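Local coordinates for protein erythromycin dehydratase (Saccharopolyspora erythraea, PDB 3EL6) that probably dehydrates the beta-hydroxyacyl intermediate of a module of the erythromycin polyketide synthase, leaving an unsaturated acyl chain, at residues Glu36-Leu41 / Glu221-His226. Sequence-based numbering, arbitrary orientation.
Sequences EHPLLL and EGYAFH
His37 and Gly222 bring the two loops together, their CA atoms 4.8 Å apart. The touching parts, 36-39 and 221-224, run 81° apart. On one side the chain makes a type I beta turn from His37 to Leu40 and enters strand 40-45. On the other, 221-226 is an irregular loop that leads into helix 227-235, with His226 as its N-cap. The backbones meet at Gly222, whose O lies 3.7 Å from His37 CA.

Pro38 lies over one face of the Tyr223 ring. Pro38 CG sits 3.6 Å from the centroid of the Tyr223 ring, a CH-pi contact. Pro38 CD packs on the Gly222 peptide. The Tyr223 ring also turns an edge toward the face of His37 in an offset edge-to-face pair, with planes at 85°. Tyr223 CD1 comes 3.6 Å from His37 NE2. Leu39 CG adds a looser apolar contact to Tyr223 CE1.

The chain has the double hotdog fold of polyketide synthase dehydratases. Here the start of the first half meets a loop of the second, beside helix 79-93.

With CG anti to the backbone N (chi1 -171°), the His37 imidazole reaches Tyr223 and is held at both nitrogens. His37 ND1 accepts the backbone N-H of Leu39, with Leu39 N 3.0 Å from His37 ND1 and tilted somewhat out of the ring plane. His37 NE2 bonds Asp84 on that helix. Asp84 also takes the N-H of Phe225, linking both loops to one carboxylate.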
ATOM      1  N   GLU A  36       9.652   1.872 -12.829  1.00 38.12           N
ATOM      2  CA  GLU A  36      10.298   1.965 -14.120  1.00 36.77           C
ATOM      3  C   GLU A  36       9.282   1.805 -15.269  1.00 34.17           C
ATOM      4  O   GLU A  36       9.499   2.245 -16.413  1.00 34.12           O
ATOM      5  CB  GLU A  36      11.342   0.860 -14.203  1.00 38.17           C
ATOM      6  CG  GLU A  36      12.613   1.148 -13.436  1.00 45.02           C
ATOM      7  CD  GLU A  36      13.506   2.152 -14.159  1.00 55.20           C
ATOM      8  OE1 GLU A  36      13.146   3.366 -14.224  1.00 59.51           O
ATOM      9  OE2 GLU A  36      14.578   1.716 -14.669  1.00 59.73           O
ATOM     10  N   HIS A  37       8.158   1.177 -14.988  1.00 30.42           N
ATOM     11  CA  HIS A  37       7.194   0.948 -16.062  1.00 26.32           C
ATOM     12  C   HIS A  37       6.681   2.281 -16.586  1.00 25.49           C
ATOM     13  O   HIS A  37       6.351   3.157 -15.825  1.00 25.28           O
ATOM     14  CB  HIS A  37       6.029   0.157 -15.500  1.00 26.27           C
ATOM     15  CG  HIS A  37       5.071  -0.322 -16.526  1.00 22.32           C
ATOM     16  ND1 HIS A  37       4.086   0.475 -17.042  1.00 21.12           N
ATOM     17  CD2 HIS A  37       4.886  -1.550 -17.055  1.00 20.78           C
ATOM     18  CE1 HIS A  37       3.362  -0.224 -17.897  1.00 20.95           C
ATOM     19  NE2 HIS A  37       3.822  -1.460 -17.914  1.00 20.48           N
ATOM     20  N   PRO A  38       6.573   2.430 -17.899  1.00 23.27           N
ATOM     21  CA  PRO A  38       6.110   3.727 -18.455  1.00 24.01           C
ATOM     22  C   PRO A  38       4.783   4.280 -17.901  1.00 23.99           C
ATOM     23  O   PRO A  38       4.595   5.515 -17.906  1.00 25.04           O
ATOM     24  CB  PRO A  38       5.911   3.421 -19.950  1.00 23.44           C
ATOM     25  CG  PRO A  38       6.786   2.247 -20.226  1.00 23.50           C
ATOM     26  CD  PRO A  38       6.855   1.429 -18.939  1.00 23.28           C
ATOM     27  N   LEU A  39       3.858   3.407 -17.487  1.00 22.33           N
ATOM     28  CA  LEU A  39       2.545   3.841 -17.000  1.00 23.63           C
ATOM     29  C   LEU A  39       2.499   3.991 -15.463  1.00 23.49           C
ATOM     30  O   LEU A  39       1.539   4.531 -14.911  1.00 25.25           O
ATOM     31  CB  LEU A  39       1.401   2.979 -17.553  1.00 23.06           C
ATOM     32  CG  LEU A  39       1.452   2.741 -19.058  1.00 24.80           C
ATOM     33  CD1 LEU A  39       0.300   1.809 -19.497  1.00 25.38           C
ATOM     34  CD2 LEU A  39       1.408   4.087 -19.833  1.00 24.37           C
ATOM     35  N   LEU A  40       3.554   3.593 -14.786  1.00 23.25           N
ATOM     36  CA  LEU A  40       3.531   3.613 -13.321  1.00 23.99           C
ATOM     37  C   LEU A  40       4.316   4.790 -12.785  1.00 24.85           C
ATOM     38  O   LEU A  40       5.230   5.305 -13.460  1.00 24.02           O
ATOM     39  CB  LEU A  40       4.077   2.323 -12.705  1.00 22.67           C
ATOM     40  CG  LEU A  40       3.183   1.132 -13.024  1.00 22.44           C
ATOM     41  CD1 LEU A  40       3.797  -0.129 -12.401  1.00 23.03           C
ATOM     42  CD2 LEU A  40       1.710   1.421 -12.533  1.00 22.85           C
ATOM     43  N   LEU A  41       3.952   5.199 -11.575  1.00 23.09           N
ATOM     44  CA  LEU A  41       4.536   6.372 -10.955  1.00 24.86           C
ATOM     45  C   LEU A  41       5.303   5.997  -9.695  1.00 25.15           C
ATOM     46  O   LEU A  41       6.469   6.389  -9.533  1.00 25.39           O
ATOM     47  CB  LEU A  41       3.407   7.362 -10.598  1.00 24.66           C
ATOM     48  CG  LEU A  41       2.699   7.997 -11.811  1.00 27.26           C
ATOM     49  CD1 LEU A  41       1.367   8.636 -11.331  1.00 27.92           C
ATOM     50  CD2 LEU A  41       3.655   8.966 -12.491  1.00 32.79           C
ATOM     51  N   GLU A 221      10.903   2.032 -23.334  1.00 48.41           N
ATOM     52  CA  GLU A 221      11.292   0.772 -22.741  1.00 46.22           C
ATOM     53  C   GLU A 221      10.615   0.677 -21.360  1.00 42.70           C
ATOM     54  O   GLU A 221      10.146   1.677 -20.768  1.00 41.14           O
ATOM     55  CB  GLU A 221      12.827   0.617 -22.660  1.00 48.07           C
ATOM     56  CG  GLU A 221      13.366  -0.788 -22.095  1.00 52.37           C
ATOM     57  CD  GLU A 221      12.764  -2.104 -22.749  1.00 55.74           C
ATOM     58  OE1 GLU A 221      11.607  -2.482 -22.457  1.00 55.79           O
ATOM     59  OE2 GLU A 221      13.493  -2.792 -23.498  1.00 57.80           O
ATOM     60  N   GLY A 222      10.582  -0.520 -20.833  1.00 38.11           N
ATOM     61  CA  GLY A 222      10.154  -0.645 -19.464  1.00 34.88           C
ATOM     62  C   GLY A 222       8.845  -1.375 -19.367  1.00 30.48           C
ATOM     63  O   GLY A 222       8.469  -1.762 -18.268  1.00 31.51           O
ATOM     64  N   TYR A 223       8.189  -1.639 -20.497  1.00 28.03           N
ATOM     65  CA  TYR A 223       7.010  -2.533 -20.455  1.00 26.10           C
ATOM     66  C   TYR A 223       7.442  -3.977 -20.174  1.00 26.40           C
ATOM     67  O   TYR A 223       8.557  -4.370 -20.536  1.00 25.94           O
ATOM     68  CB  TYR A 223       6.176  -2.516 -21.735  1.00 25.87           C
ATOM     69  CG  TYR A 223       5.524  -1.195 -22.031  1.00 23.62           C
ATOM     70  CD1 TYR A 223       4.378  -0.817 -21.375  1.00 23.42           C
ATOM     71  CD2 TYR A 223       6.053  -0.328 -22.988  1.00 25.50           C
ATOM     72  CE1 TYR A 223       3.755   0.397 -21.625  1.00 26.43           C
ATOM     73  CE2 TYR A 223       5.424   0.902 -23.243  1.00 25.93           C
ATOM     74  CZ  TYR A 223       4.294   1.234 -22.565  1.00 28.07           C
ATOM     75  OH  TYR A 223       3.664   2.422 -22.825  1.00 31.41           O
ATOM     76  N   ALA A 224       6.552  -4.772 -19.569  1.00 25.88           N
ATOM     77  CA  ALA A 224       6.857  -6.188 -19.357  1.00 25.27           C
ATOM     78  C   ALA A 224       6.636  -6.867 -20.677  1.00 24.97           C
ATOM     79  O   ALA A 224       7.514  -7.572 -21.148  1.00 24.49           O
ATOM     80  CB  ALA A 224       5.953  -6.805 -18.275  1.00 26.02           C
ATOM     81  N   PHE A 225       5.485  -6.615 -21.292  1.00 23.65           N
ATOM     82  CA  PHE A 225       5.181  -7.023 -22.690  1.00 24.86           C
ATOM     83  C   PHE A 225       4.389  -5.828 -23.260  1.00 24.48           C
ATOM     84  O   PHE A 225       3.241  -5.608 -22.887  1.00 24.47           O
ATOM     85  CB  PHE A 225       4.263  -8.252 -22.725  1.00 23.64           C
ATOM     86  CG  PHE A 225       4.176  -8.942 -24.107  1.00 28.45           C
ATOM     87  CD1 PHE A 225       4.545 -10.281 -24.245  1.00 30.35           C
ATOM     88  CD2 PHE A 225       3.713  -8.250 -25.240  1.00 24.81           C
ATOM     89  CE1 PHE A 225       4.464 -10.939 -25.509  1.00 29.05           C
ATOM     90  CE2 PHE A 225       3.605  -8.881 -26.499  1.00 27.67           C
ATOM     91  CZ  PHE A 225       3.999 -10.213 -26.650  1.00 25.68           C
ATOM     92  N   HIS A 226       4.999  -5.057 -24.147  1.00 23.26           N
ATOM     93  CA  HIS A 226       4.317  -3.857 -24.698  1.00 20.32           C
ATOM     94  C   HIS A 226       2.858  -4.081 -24.993  1.00 19.44           C
ATOM     95  O   HIS A 226       2.486  -4.986 -25.770  1.00 21.25           O
ATOM     96  CB  HIS A 226       5.045  -3.394 -26.006  1.00 21.40           C
ATOM     97  CG  HIS A 226       4.708  -1.981 -26.380  1.00 20.94           C
ATOM     98  ND1 HIS A 226       3.438  -1.590 -26.680  1.00 24.67           N
ATOM     99  CD2 HIS A 226       5.470  -0.850 -26.384  1.00 25.11           C
ATOM    100  CE1 HIS A 226       3.420  -0.284 -26.916  1.00 26.14           C
ATOM    101  NE2 HIS A 226       4.650   0.185 -26.748  1.00 25.09           N
TER